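Long-range contacts in BH1478 protein (PDB 2QUP), which is of unknown function but belongs to the DUF327 family and folds as an antiparallel bundle of four helices: residues 44-49 and 74-79; 53-58 and 128-133; 61-66 and 118-123; 68-73 and 110-115; 83-88 and 96-101. All blocks are in the same frame, centred on the assembly; numbering follows the deposited sequence.

Interaction 1 of 5, residues 44-49 and 74-79; sequences QALMSK and KEFVGD
Met47 and Leu46 approach the ring of Phe76 from different directions, one over a face and one at the edge. The methyl CE of Met47 lies above the ring, shifted toward the rim, 3.5 Å from Phe76 CE1 and 3.9 Å from the ring centre. This is a CH-pi contact; the sulfur stands farther off and oblique, so this Met-aromatic pair meets chiefly through the methyl. Leu46 CG sits near the ring plane, 4.1 Å from Phe76 CD1, while Leu46 CD2 reaches the backbone at Phe76 CA (3.8 Å). Two neighbouring helices of an up-and-down four-helix bundle run antiparallel here; the axes of the two segments approach to 10.3 Å at 159°. On the outer side, Leu46 CD1 rests 3.6 Å from Glu75 OE2, at a charged fringe. An alanine at Leu46, keeping only CB near the ring, would probably lose the CG contact at its edge and open a gap beside Glu75 and over the backbone of Phe76. The bend at chi3 (77°) turns Met47 CE toward the ring. Farther out, Leu140 of helix 126-144 packs on both Met47 and Phe76, Leu43 and Ile50 also touch the ring, and Leu72 lies against Leu46.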
# COMPACT_ATOMS: atom_id res chain seq x y z
N GLN A 44 9.35 -1.28 1.67
CA GLN A 44 9.36 -1.59 3.10
C GLN A 44 9.50 -0.29 3.88
O GLN A 44 8.84 -0.09 4.90
CB GLN A 44 10.56 -2.48 3.45
CG GLN A 44 10.45 -3.97 3.11
CD GLN A 44 11.66 -4.75 3.66
OE1 GLN A 44 11.51 -5.69 4.45
NE2 GLN A 44 12.88 -4.35 3.25
N ALA A 45 10.36 0.59 3.37
CA ALA A 45 10.60 1.91 3.95
C ALA A 45 9.36 2.80 3.89
O ALA A 45 9.03 3.47 4.86
CB ALA A 45 11.80 2.59 3.25
N LEU A 46 8.67 2.79 2.75
CA LEU A 46 7.39 3.46 2.59
C LEU A 46 6.30 2.92 3.51
O LEU A 46 5.52 3.67 4.06
CB LEU A 46 6.94 3.31 1.14
CG LEU A 46 5.95 4.28 0.52
CD1 LEU A 46 6.17 5.73 1.02
CD2 LEU A 46 6.11 4.20 -0.96
N MET A 47 6.25 1.61 3.69
CA MET A 47 5.27 0.98 4.58
C MET A 47 5.48 1.38 6.06
O MET A 47 4.53 1.43 6.85
CB MET A 47 5.33 -0.53 4.39
CG MET A 47 4.25 -1.35 5.08
SD MET A 47 2.57 -0.70 4.98
CE MET A 47 2.12 -1.14 3.32
N SER A 48 6.74 1.63 6.43
CA SER A 48 7.08 2.11 7.76
C SER A 48 6.46 3.48 8.02
O SER A 48 5.82 3.69 9.05
CB SER A 48 8.61 2.16 7.94
OG SER A 48 9.14 0.87 8.24
N LYS A 49 6.67 4.40 7.07
CA LYS A 49 5.97 5.70 7.04
C LYS A 49 4.45 5.54 7.07
O LYS A 49 3.77 6.14 7.89
CB LYS A 49 6.36 6.44 5.78
CG LYS A 49 7.79 6.92 5.80
CD LYS A 49 8.12 7.60 4.48
CE LYS A 49 9.45 8.31 4.56
NZ LYS A 49 10.53 7.40 4.16
N LYS A 74 -1.21 6.13 -1.83
CA LYS A 74 -1.23 6.33 -3.29
C LYS A 74 0.15 6.15 -3.92
O LYS A 74 0.29 5.62 -5.02
CB LYS A 74 -1.81 7.72 -3.63
CG LYS A 74 -2.15 7.98 -5.10
CD LYS A 74 -2.99 9.25 -5.25
CE LYS A 74 -3.01 9.77 -6.69
NZ LYS A 74 -3.26 11.24 -6.79
N GLU A 75 1.19 6.60 -3.22
CA GLU A 75 2.56 6.39 -3.71
C GLU A 75 3.02 4.92 -3.67
O GLU A 75 3.75 4.45 -4.54
CB GLU A 75 3.55 7.21 -2.92
CG GLU A 75 4.97 7.14 -3.47
CD GLU A 75 5.97 7.81 -2.59
OE1 GLU A 75 7.15 7.93 -3.01
OE2 GLU A 75 5.57 8.22 -1.49
N PHE A 76 2.60 4.22 -2.62
CA PHE A 76 2.87 2.80 -2.43
C PHE A 76 2.22 1.98 -3.54
O PHE A 76 2.90 1.18 -4.16
CB PHE A 76 2.32 2.33 -1.07
CG PHE A 76 2.77 0.94 -0.68
CD1 PHE A 76 3.82 0.76 0.22
CD2 PHE A 76 2.14 -0.20 -1.22
CE1 PHE A 76 4.24 -0.54 0.60
CE2 PHE A 76 2.56 -1.50 -0.86
CZ PHE A 76 3.60 -1.68 0.06
N VAL A 77 0.90 2.15 -3.73
CA VAL A 77 0.15 1.48 -4.78
C VAL A 77 0.86 1.56 -6.14
O VAL A 77 1.08 0.54 -6.77
CB VAL A 77 -1.28 1.98 -4.89
CG1 VAL A 77 -1.99 1.35 -6.11
CG2 VAL A 77 -2.05 1.64 -3.61
N GLY A 78 1.24 2.76 -6.55
CA GLY A 78 1.99 2.96 -7.79
C GLY A 78 3.20 2.06 -7.86
O GLY A 78 3.37 1.33 -8.83
N ASP A 79 4.02 2.09 -6.81
CA ASP A 79 5.28 1.35 -6.80
C ASP A 79 5.11 -0.15 -6.63
O ASP A 79 5.89 -0.92 -7.17
CB ASP A 79 6.21 1.88 -5.71
CG ASP A 79 6.78 3.25 -6.03
OD1 ASP A 79 7.31 3.90 -5.11
OD2 ASP A 79 6.70 3.68 -7.21

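Interaction 2 of 5, residues 53-58 and 128-133; sequences QGKLLS and DILNMV
Ile129 CG2 settles against the backbone of Ser58, 3.7 Å from Ser58 CA, and so begins the apolar part of this contact. The same methyl is 4.2 Å from Leu57 CG, where the two side chains cross at about a right angle. Leu57 CD2 and Val133 CG1 continue the apolar surface at a longer 4.4 Å. Small residues let the backbones come near: the axes of these two segments pass 8.9 Å apart, with 157° between their directions, and the CA atoms of Ser58 and Ile129 are separated by 5.3 Å. Gly54 contributes no side chain, and Val133 CG2 lies 4.1 Å from Gly54 O; a beta carbon on Gly54 would sit tightly against that methyl.

Of mixed character is the pair at the outer border, where Lys55, whose chain bends at chi2 and chi3, crosses Leu130 obliquely, with NZ 3.8 Å from Leu130 CD2. No hydrogen bond crosses between the two segments. Ser58 OG points to the carbonyl oxygen of Lys55, but the bond is very short and belongs to one of two conformers, which makes its details doubtful.

Helix 98-120 closes the inner side through Val119, which touches both Leu57 and Ile129, while Tyr69 of helix 63-88 packs on Val133, so that all four helices of the bundle meet around this point.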
# COMPACT_ATOMS: atom_id res chain seq x y z
N GLN A 53 1.96 6.96 9.92
CA GLN A 53 0.99 7.97 9.56
C GLN A 53 -0.42 7.43 9.80
O GLN A 53 -1.34 8.19 10.04
CB GLN A 53 1.20 8.38 8.09
CG GLN A 53 0.35 9.56 7.61
CD GLN A 53 0.32 10.75 8.56
OE1 GLN A 53 1.36 11.29 8.92
NE2 GLN A 53 -0.87 11.18 8.94
N GLY A 54 -0.58 6.12 9.76
CA GLY A 54 -1.91 5.54 9.85
C GLY A 54 -2.30 5.56 11.30
O GLY A 54 -3.44 5.83 11.66
N LYS A 55 -1.31 5.24 12.13
CA LYS A 55 -1.38 5.44 13.56
C LYS A 55 -1.66 6.88 13.99
O LYS A 55 -2.60 7.12 14.76
CB LYS A 55 -0.13 4.88 14.23
CG LYS A 55 -0.03 5.20 15.71
CD LYS A 55 -0.22 3.96 16.54
CE LYS A 55 -1.66 3.79 16.97
NZ LYS A 55 -1.86 2.45 17.60
N LEU A 56 -0.85 7.84 13.51
CA LEU A 56 -1.12 9.28 13.72
C LEU A 56 -2.54 9.65 13.38
O LEU A 56 -3.19 10.34 14.17
CB LEU A 56 -0.19 10.16 12.88
CG LEU A 56 -0.13 11.64 13.23
CD1 LEU A 56 -0.04 11.81 14.73
CD2 LEU A 56 1.10 12.28 12.57
N LEU A 57 -3.02 9.20 12.21
CA LEU A 57 -4.37 9.52 11.74
C LEU A 57 -5.40 8.94 12.67
O LEU A 57 -6.39 9.58 12.93
CB LEU A 57 -4.64 9.01 10.32
CG LEU A 57 -6.11 8.92 9.84
CD1 LEU A 57 -6.81 10.28 9.78
CD2 LEU A 57 -6.19 8.21 8.50
N SER A 58 -5.16 7.73 13.17
CA SER A 58 -6.08 7.10 14.12
C SER A 58 -6.19 7.89 15.44
O SER A 58 -7.26 7.90 16.10
CB SER A 58 -5.62 5.67 14.40
OG SER A 58 -4.59 5.67 15.36
N ASP A 128 -11.82 2.02 15.43
CA ASP A 128 -12.41 1.75 14.11
C ASP A 128 -11.52 2.29 13.00
O ASP A 128 -11.29 1.60 12.03
CB ASP A 128 -13.80 2.36 13.99
CG ASP A 128 -14.78 1.83 15.04
OD1 ASP A 128 -14.61 0.71 15.55
OD2 ASP A 128 -15.73 2.56 15.37
N ILE A 129 -11.03 3.51 13.15
CA ILE A 129 -10.06 4.11 12.20
C ILE A 129 -8.76 3.30 12.08
O ILE A 129 -8.29 3.01 10.98
CB ILE A 129 -9.81 5.60 12.52
CG1 ILE A 129 -11.13 6.37 12.37
CG2 ILE A 129 -8.71 6.18 11.63
CD1 ILE A 129 -11.00 7.86 12.24
N LEU A 130 -8.22 2.89 13.23
CA LEU A 130 -7.13 1.93 13.29
C LEU A 130 -7.40 0.64 12.51
O LEU A 130 -6.55 0.19 11.74
CB LEU A 130 -6.78 1.64 14.75
CG LEU A 130 -5.42 1.05 15.10
CD1 LEU A 130 -4.27 1.84 14.40
CD2 LEU A 130 -5.29 1.09 16.61
N ASN A 131 -8.58 0.05 12.70
CA ASN A 131 -8.96 -1.17 11.96
C ASN A 131 -8.99 -0.97 10.47
O ASN A 131 -8.47 -1.81 9.73
CB ASN A 131 -10.31 -1.70 12.44
CG ASN A 131 -10.25 -2.22 13.87
OD1 ASN A 131 -9.30 -2.92 14.25
ND2 ASN A 131 -11.26 -1.89 14.66
N MET A 132 -9.54 0.18 10.05
CA MET A 132 -9.66 0.54 8.64
C MET A 132 -8.29 0.66 7.98
O MET A 132 -8.10 0.20 6.85
CB MET A 132 -10.43 1.87 8.48
CG MET A 132 -11.93 1.80 8.79
SD MET A 132 -12.69 3.44 8.93
CE MET A 132 -14.12 3.07 9.97
N VAL A 133 -7.34 1.29 8.67
CA VAL A 133 -5.98 1.41 8.13
C VAL A 133 -5.23 0.06 8.14
O VAL A 133 -4.32 -0.15 7.37
CB VAL A 133 -5.16 2.55 8.78
CG1 VAL A 133 -5.97 3.87 8.84
CG2 VAL A 133 -4.65 2.16 10.17

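Interaction 3 of 5, residues 61-66 and 118-123; sequences RTIEEL and AVLAKE
Ile63 reaches across to Leu120 with the long branch of its side chain, and that branch can be followed outward from CB. The first torsion sets CG1 anti to the carbonyl carbon (chi1 -66°), and CG1 then meets Leu120 CD1 at 3.7 Å. One bond farther, the terminal CD1 of Ile63 lies 3.8 Å from Leu120 CD1, so a single leucine methyl is touched by two successive atoms of the isoleucine. The two side chains cross at about a right angle, on the exposed side of the contact.

Inward of this pair, Val119 fills the angle between loop and helix. Its CG1 is 4.1 Å from the carbonyl oxygen of Arg61 and just as far from that of Thr62, and it also touches Leu66 CD2. Leu57 and Ile129, from the other two helices, also pack on Val119.

The loop itself is short. Arg61 leaves helical geometry with a positive phi of 70°, and Thr62 N-caps the next helix, its OG1 accepting from Glu65 N at 3.1 Å. A short turn leading into an N-capped helix, packed against a valine near the end of helix 98-120, joins two antiparallel helices as in an up-and-down four-helix bundle.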
# COMPACT_ATOMS: atom_id res chain seq x y z
N ARG A 61 -7.09 12.21 13.76
CA ARG A 61 -8.38 12.10 13.01
C ARG A 61 -8.73 13.43 12.31
O ARG A 61 -9.84 13.83 12.25
CB ARG A 61 -9.54 11.53 13.85
CG ARG A 61 -9.21 10.21 14.54
CD ARG A 61 -10.13 9.92 15.70
NE ARG A 61 -9.97 10.85 16.82
CZ ARG A 61 -9.26 10.61 17.93
NH1 ARG A 61 -9.19 11.52 18.88
NH2 ARG A 61 -8.61 9.46 18.09
N THR A 62 -7.73 14.06 11.74
CA THR A 62 -7.93 15.31 11.05
C THR A 62 -7.83 15.03 9.56
O THR A 62 -7.22 14.03 9.15
CB THR A 62 -6.87 16.34 11.47
OG1 THR A 62 -5.57 15.85 11.15
CG2 THR A 62 -6.92 16.65 12.98
N ILE A 63 -8.39 15.92 8.74
CA ILE A 63 -8.23 15.85 7.28
C ILE A 63 -6.78 16.11 6.88
O ILE A 63 -6.29 15.57 5.87
CB ILE A 63 -9.21 16.82 6.55
CG1 ILE A 63 -10.65 16.36 6.77
CG2 ILE A 63 -8.95 16.88 5.05
CD1 ILE A 63 -11.59 17.51 6.96
N GLU A 64 -6.07 16.90 7.68
CA GLU A 64 -4.66 17.10 7.48
C GLU A 64 -3.87 15.79 7.58
O GLU A 64 -2.91 15.57 6.84
CB GLU A 64 -4.14 18.12 8.48
CG GLU A 64 -2.62 18.40 8.36
CD GLU A 64 -2.06 19.08 9.62
OE1 GLU A 64 -0.89 19.54 9.58
OE2 GLU A 64 -2.78 19.13 10.64
N GLU A 65 -4.25 14.92 8.51
CA GLU A 65 -3.53 13.66 8.66
C GLU A 65 -3.98 12.63 7.62
O GLU A 65 -3.17 11.84 7.15
CB GLU A 65 -3.58 13.10 10.11
CG GLU A 65 -2.88 13.99 11.23
CD GLU A 65 -1.57 14.68 10.80
OE1 GLU A 65 -1.36 15.86 11.15
OE2 GLU A 65 -0.74 14.04 10.14
N LEU A 66 -5.27 12.68 7.26
CA LEU A 66 -5.82 11.95 6.11
C LEU A 66 -5.09 12.28 4.80
O LEU A 66 -4.65 11.39 4.07
CB LEU A 66 -7.33 12.19 5.99
CG LEU A 66 -8.09 11.31 4.99
CD1 LEU A 66 -8.18 9.83 5.38
CD2 LEU A 66 -9.45 11.87 4.74
N ALA A 118 -15.40 8.12 7.00
CA ALA A 118 -15.42 7.85 8.43
C ALA A 118 -14.71 8.97 9.19
O ALA A 118 -15.11 9.34 10.29
CB ALA A 118 -14.74 6.53 8.70
N VAL A 119 -13.67 9.52 8.57
CA VAL A 119 -12.93 10.65 9.10
C VAL A 119 -13.76 11.94 8.98
O VAL A 119 -13.70 12.81 9.86
CB VAL A 119 -11.53 10.76 8.37
CG1 VAL A 119 -10.85 12.09 8.64
CG2 VAL A 119 -10.63 9.62 8.79
N LEU A 120 -14.55 12.06 7.92
CA LEU A 120 -15.37 13.24 7.72
C LEU A 120 -16.61 13.26 8.61
O LEU A 120 -17.13 14.33 8.92
CB LEU A 120 -15.78 13.37 6.25
CG LEU A 120 -15.11 14.39 5.34
CD1 LEU A 120 -13.65 14.57 5.62
CD2 LEU A 120 -15.29 13.93 3.94
N ALA A 121 -17.09 12.08 9.01
CA ALA A 121 -18.31 11.97 9.82
C ALA A 121 -18.15 12.47 11.25
O ALA A 121 -17.04 12.54 11.78
CB ALA A 121 -18.84 10.56 9.80
N LYS A 122 -19.28 12.81 11.88
CA LYS A 122 -19.28 13.76 13.00
C LYS A 122 -18.70 13.15 14.28
O LYS A 122 -17.76 13.70 14.86
CB LYS A 122 -20.69 14.32 13.23
CG LYS A 122 -21.07 15.47 12.29
CD LYS A 122 -22.49 15.32 11.76
CE LYS A 122 -23.48 16.20 12.51
NZ LYS A 122 -23.27 17.65 12.22
N GLU A 123 -19.24 12.01 14.69
CA GLU A 123 -18.55 11.12 15.61
C GLU A 123 -17.48 10.28 14.88
O GLU A 123 -17.58 10.05 13.67
CB GLU A 123 -19.57 10.27 16.40
CG GLU A 123 -20.05 8.95 15.77
CD GLU A 123 -20.59 9.07 14.34
OE1 GLU A 123 -20.22 8.22 13.50
OE2 GLU A 123 -21.37 10.01 14.05

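Interaction 4 of 5, residues 68-73 and 110-115; sequences KYKELV and RKLLDL
Tyr69 and Leu115 form the tight part of this contact: CD2 of the leucine comes to 3.5 Å from Tyr69 CE2, the side chains crossing at about a right angle. Tyr69 CG lies anti to the backbone N (chi1 -178°), and the ring runs across the face of helix 98-120 toward helix 126-144, so that its CD2/CE2 side meets the leucines. Within its own helix, Val73 CG2 lies over one ring face, and Val73 CG1 meets Leu112 CD1 at 3.8 Å. Leu112 thus stands between tyrosine and valine, its CD2 4.0 Å from Tyr69 CE2, although a second conformer of this leucine makes its exact fit less certain. Ile136 and Val133 of helix 126-144 and Gln53 of helix 27-60 also touch the tyrosine.

Toward the outside, the aliphatic part of Lys70 slips past Leu112 in the opposite direction, with Lys70 CG again 4.0 Å from Leu112 CD2. The lysine chain bends at chi3, which sets CE; NZ beyond it hydrogen-bonds Thr116 OG1 and a glycerol, probably from the crystallisation liquor.

The two segments run almost antiparallel, 175° apart in direction, with axes 11.8 Å from each other. Between them there is no hydrogen bond, which implies that they hold by apolar packing; the one polar tie between these helices described here, Lys70 to Thr116, lies at the outer border.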
# COMPACT_ATOMS: atom_id res chain seq x y z
N LYS A 68 -2.06 13.39 4.36
CA LYS A 68 -0.71 12.82 4.39
C LYS A 68 -0.72 11.29 4.24
O LYS A 68 0.11 10.73 3.54
CB LYS A 68 0.07 13.27 5.64
CG LYS A 68 1.44 12.63 5.77
CD LYS A 68 2.48 13.48 6.48
CE LYS A 68 3.82 12.77 6.51
NZ LYS A 68 4.20 12.32 5.14
N TYR A 69 -1.69 10.64 4.88
CA TYR A 69 -1.90 9.19 4.79
C TYR A 69 -2.14 8.71 3.35
O TYR A 69 -1.43 7.83 2.84
CB TYR A 69 -3.11 8.79 5.65
CG TYR A 69 -3.36 7.30 5.65
CD1 TYR A 69 -2.49 6.43 6.30
CD2 TYR A 69 -4.46 6.75 4.97
CE1 TYR A 69 -2.71 5.05 6.29
CE2 TYR A 69 -4.68 5.38 4.94
CZ TYR A 69 -3.80 4.54 5.61
OH TYR A 69 -4.02 3.19 5.60
N LYS A 70 -3.13 9.31 2.71
CA LYS A 70 -3.53 8.92 1.36
C LYS A 70 -2.46 9.28 0.34
O LYS A 70 -2.34 8.60 -0.65
CB LYS A 70 -4.88 9.53 1.00
CG LYS A 70 -6.03 8.93 1.83
CD LYS A 70 -7.32 9.71 1.69
CE LYS A 70 -7.79 9.87 0.26
NZ LYS A 70 -9.17 10.42 0.29
N GLU A 71 -1.66 10.31 0.60
CA GLU A 71 -0.57 10.60 -0.32
C GLU A 71 0.55 9.56 -0.25
O GLU A 71 1.19 9.28 -1.27
CB GLU A 71 -0.06 12.04 -0.19
CG GLU A 71 -0.92 13.06 -0.97
CD GLU A 71 -0.64 13.09 -2.47
OE1 GLU A 71 -1.45 12.55 -3.26
OE2 GLU A 71 0.41 13.65 -2.87
N LEU A 72 0.75 8.96 0.92
CA LEU A 72 1.69 7.88 1.07
C LEU A 72 1.14 6.59 0.46
O LEU A 72 1.86 5.87 -0.23
CB LEU A 72 2.03 7.68 2.56
CG LEU A 72 2.88 8.73 3.26
CD1 LEU A 72 3.01 8.35 4.71
CD2 LEU A 72 4.28 8.82 2.63
N VAL A 73 -0.14 6.30 0.71
CA VAL A 73 -0.74 5.06 0.28
C VAL A 73 -0.78 5.02 -1.24
O VAL A 73 -0.40 4.02 -1.86
CB VAL A 73 -2.16 4.88 0.85
CG1 VAL A 73 -2.86 3.77 0.10
CG2 VAL A 73 -2.08 4.50 2.31
N ARG A 110 -11.66 1.43 -2.97
CA ARG A 110 -12.93 1.32 -2.22
C ARG A 110 -12.77 1.68 -0.75
O ARG A 110 -13.51 2.52 -0.24
CB ARG A 110 -13.45 -0.10 -2.31
CG ARG A 110 -14.58 -0.32 -3.30
CD ARG A 110 -15.76 -1.02 -2.64
NE ARG A 110 -15.37 -2.07 -1.70
CZ ARG A 110 -15.74 -2.13 -0.41
NH1 ARG A 110 -16.50 -1.19 0.12
NH2 ARG A 110 -15.33 -3.14 0.35
N LYS A 111 -11.80 1.03 -0.09
CA LYS A 111 -11.48 1.26 1.32
C LYS A 111 -11.02 2.68 1.68
O LYS A 111 -11.42 3.21 2.71
CB LYS A 111 -10.47 0.22 1.84
CG LYS A 111 -11.01 -1.22 2.04
CD LYS A 111 -12.41 -1.25 2.70
CE LYS A 111 -12.95 -2.67 2.82
NZ LYS A 111 -14.37 -2.73 3.35
N LEU A 112 -10.18 3.27 0.84
CA LEU A 112 -9.73 4.64 1.02
C LEU A 112 -10.89 5.63 1.04
O LEU A 112 -10.91 6.54 1.88
CB LEU A 112 -8.72 5.02 -0.06
CG LEU A 112 -7.32 4.46 0.20
CD1 LEU A 112 -6.33 4.85 -0.97
CD2 LEU A 112 -6.79 4.97 1.57
N LEU A 113 -11.86 5.44 0.14
CA LEU A 113 -13.04 6.30 0.06
C LEU A 113 -13.89 6.13 1.31
O LEU A 113 -14.44 7.09 1.82
CB LEU A 113 -13.86 5.97 -1.19
CG LEU A 113 -13.26 6.31 -2.57
CD1 LEU A 113 -14.09 5.66 -3.69
CD2 LEU A 113 -13.18 7.81 -2.76
N ASP A 114 -13.97 4.90 1.81
CA ASP A 114 -14.75 4.60 3.02
C ASP A 114 -14.13 5.16 4.29
O ASP A 114 -14.82 5.44 5.29
CB ASP A 114 -14.90 3.09 3.18
CG ASP A 114 -15.93 2.50 2.24
OD1 ASP A 114 -16.06 1.26 2.24
OD2 ASP A 114 -16.61 3.27 1.52
N LEU A 115 -12.82 5.29 4.23
CA LEU A 115 -12.04 5.87 5.30
C LEU A 115 -12.23 7.38 5.36
O LEU A 115 -12.48 7.92 6.44
CB LEU A 115 -10.54 5.54 5.10
CG LEU A 115 -9.54 6.13 6.09
CD1 LEU A 115 -9.74 5.54 7.48
CD2 LEU A 115 -8.13 5.88 5.61

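Interaction 5 of 5, residues 83-88 and 96-101; sequences LGLRLE and RGRTKI
Gly84 faces Ile101 and Glu88 faces Arg96 at nearly the same backbone separation, the CA atoms of the latter pair being 7.2 Å apart. The side chain of Glu88 spans this gap and grips two successive backbone N-H groups. Its OE2 receives Arg96 N at 2.9 Å through the syn lone pair, in a nearly straight bond (167° at the hydrogen). Its OE1 receives Gly97 N at 2.7 Å, from the syn side but 34° out of the carboxylate plane. A water bridges OE2, to which it donates, and NH2 of Arg96, from which it accepts in the plane of the guanidinium. Arg96 NH2 also bonds to the carbonyl oxygen of Ile143, tying the chain's last helix to the loop. An alanine at Glu88 would probably leave the N-H groups of Arg96 and Gly97 without these acceptors and the water without one of its anchors.

Away from the carboxylate the contact is apolar. Ile101 CD1 nestles against the backbone of Gly84, 3.7 Å from its C atom and 3.9 Å from Glu88 CG. A beta carbon on Gly84 would crowd that methyl. Leu85 CD2 lies 3.7 Å from the aliphatic CG of Arg98, nearer the surface.

Gly97, at the N-cap of helix 98-120, has a positive phi of 103°, and a beta carbon there would collide with the preceding carbonyl oxygen. The negative charge beside this helix start probably interacts favourably with the helix dipole. A carboxylate from one helix clasping the amides before the next ties the arms of an antiparallel hairpin at its loop, in this four-helix bundle.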
# COMPACT_ATOMS: atom_id res chain seq x y z
N LEU A 83 6.18 -3.16 -9.33
CA LEU A 83 6.88 -4.37 -8.88
C LEU A 83 6.10 -5.67 -9.11
O LEU A 83 6.64 -6.62 -9.67
CB LEU A 83 7.32 -4.26 -7.42
CG LEU A 83 8.17 -5.40 -6.86
CD1 LEU A 83 9.50 -5.55 -7.62
CD2 LEU A 83 8.40 -5.24 -5.36
N GLY A 84 4.84 -5.71 -8.68
CA GLY A 84 3.94 -6.84 -8.92
C GLY A 84 3.87 -7.38 -10.34
O GLY A 84 3.99 -8.59 -10.56
N LEU A 85 3.70 -6.47 -11.29
CA LEU A 85 3.62 -6.81 -12.71
C LEU A 85 4.94 -7.32 -13.26
O LEU A 85 4.94 -8.15 -14.16
CB LEU A 85 3.13 -5.62 -13.55
CG LEU A 85 1.71 -5.06 -13.33
CD1 LEU A 85 1.53 -3.81 -14.16
CD2 LEU A 85 0.61 -6.09 -13.65
N ARG A 86 6.06 -6.83 -12.73
CA ARG A 86 7.36 -7.35 -13.15
C ARG A 86 7.64 -8.74 -12.59
O ARG A 86 8.13 -9.62 -13.31
CB ARG A 86 8.48 -6.39 -12.78
CG ARG A 86 9.68 -6.46 -13.72
CD ARG A 86 10.61 -5.26 -13.53
NE ARG A 86 11.12 -5.12 -12.16
CZ ARG A 86 10.82 -4.12 -11.34
NH1 ARG A 86 10.01 -3.15 -11.73
NH2 ARG A 86 11.35 -4.08 -10.12
N LEU A 87 7.32 -8.94 -11.31
CA LEU A 87 7.48 -10.24 -10.65
C LEU A 87 6.66 -11.35 -11.30
O LEU A 87 7.08 -12.50 -11.25
CB LEU A 87 7.10 -10.16 -9.18
CG LEU A 87 8.01 -9.41 -8.21
CD1 LEU A 87 7.51 -9.63 -6.79
CD2 LEU A 87 9.47 -9.84 -8.38
N GLU A 88 5.51 -10.99 -11.88
CA GLU A 88 4.68 -11.92 -12.65
C GLU A 88 5.45 -12.50 -13.83
O GLU A 88 5.31 -13.68 -14.15
CB GLU A 88 3.41 -11.23 -13.17
CG GLU A 88 2.34 -10.94 -12.12
CD GLU A 88 1.54 -12.15 -11.65
OE1 GLU A 88 0.82 -12.75 -12.47
OE2 GLU A 88 1.62 -12.47 -10.44
N ARG A 96 0.29 -14.99 -10.03
CA ARG A 96 -1.02 -14.77 -9.40
C ARG A 96 -2.02 -14.23 -10.41
O ARG A 96 -3.23 -14.40 -10.25
CB ARG A 96 -0.90 -13.77 -8.26
CG ARG A 96 -0.41 -14.33 -6.95
CD ARG A 96 -0.35 -13.24 -5.91
NE ARG A 96 0.43 -12.11 -6.42
CZ ARG A 96 0.14 -10.83 -6.23
NH1 ARG A 96 -0.93 -10.47 -5.53
NH2 ARG A 96 0.92 -9.90 -6.76
N GLY A 97 -1.52 -13.57 -11.46
CA GLY A 97 -2.42 -12.93 -12.43
C GLY A 97 -2.55 -11.42 -12.29
O GLY A 97 -2.65 -10.89 -11.18
N ARG A 98 -2.57 -10.72 -13.43
CA ARG A 98 -2.89 -9.29 -13.47
C ARG A 98 -4.27 -9.01 -12.89
O ARG A 98 -4.46 -8.06 -12.13
CB ARG A 98 -2.86 -8.78 -14.90
CG ARG A 98 -1.47 -8.59 -15.47
CD ARG A 98 -1.54 -8.45 -16.97
NE ARG A 98 -1.92 -7.10 -17.39
CZ ARG A 98 -2.47 -6.80 -18.57
NH1 ARG A 98 -2.73 -7.75 -19.46
NH2 ARG A 98 -2.77 -5.54 -18.85
N THR A 99 -5.23 -9.85 -13.26
CA THR A 99 -6.57 -9.79 -12.69
C THR A 99 -6.57 -9.60 -11.16
O THR A 99 -7.21 -8.67 -10.67
CB THR A 99 -7.43 -10.98 -13.15
OG1 THR A 99 -7.46 -11.02 -14.59
CG2 THR A 99 -8.87 -10.87 -12.63
N LYS A 100 -5.81 -10.43 -10.43
CA LYS A 100 -5.77 -10.40 -8.96
C LYS A 100 -5.18 -9.10 -8.41
O LYS A 100 -5.75 -8.49 -7.50
CB LYS A 100 -5.02 -11.62 -8.41
CG LYS A 100 -4.83 -11.58 -6.90
CD LYS A 100 -5.04 -12.91 -6.24
CE LYS A 100 -5.72 -12.72 -4.89
NZ LYS A 100 -7.15 -12.35 -5.06
N ILE A 101 -4.05 -8.69 -8.99
CA ILE A 101 -3.33 -7.49 -8.64
C ILE A 101 -4.25 -6.29 -8.78
O ILE A 101 -4.39 -5.49 -7.86
CB ILE A 101 -2.10 -7.32 -9.58
CG1 ILE A 101 -1.08 -8.46 -9.34
CG2 ILE A 101 -1.43 -5.96 -9.42
CD1 ILE A 101 0.27 -8.28 -10.10
O HOH W 1 2.94 -11.32 -8.25

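In the fold
Interactions 2 and 4 are the buried ones, and they touch each other through Val133, Gly54 and Tyr69; interactions 1, 3 and 5 are only partly buried. Interactions 3, 4 and 5 all join helices 63-88 and 98-120, at one end, in between and at the other end, with the centres of 3 and 5 about 33 Å apart. Interaction 1 ties helix 63-88 to helix 27-60, and interaction 2 ties helix 27-60 to helix 126-144. Chemistry follows position: between the segments, packing alone serves along the helices and at the turn of interaction 3, whereas in interaction 5 a carboxylate, backbone amides and a water fasten the loop.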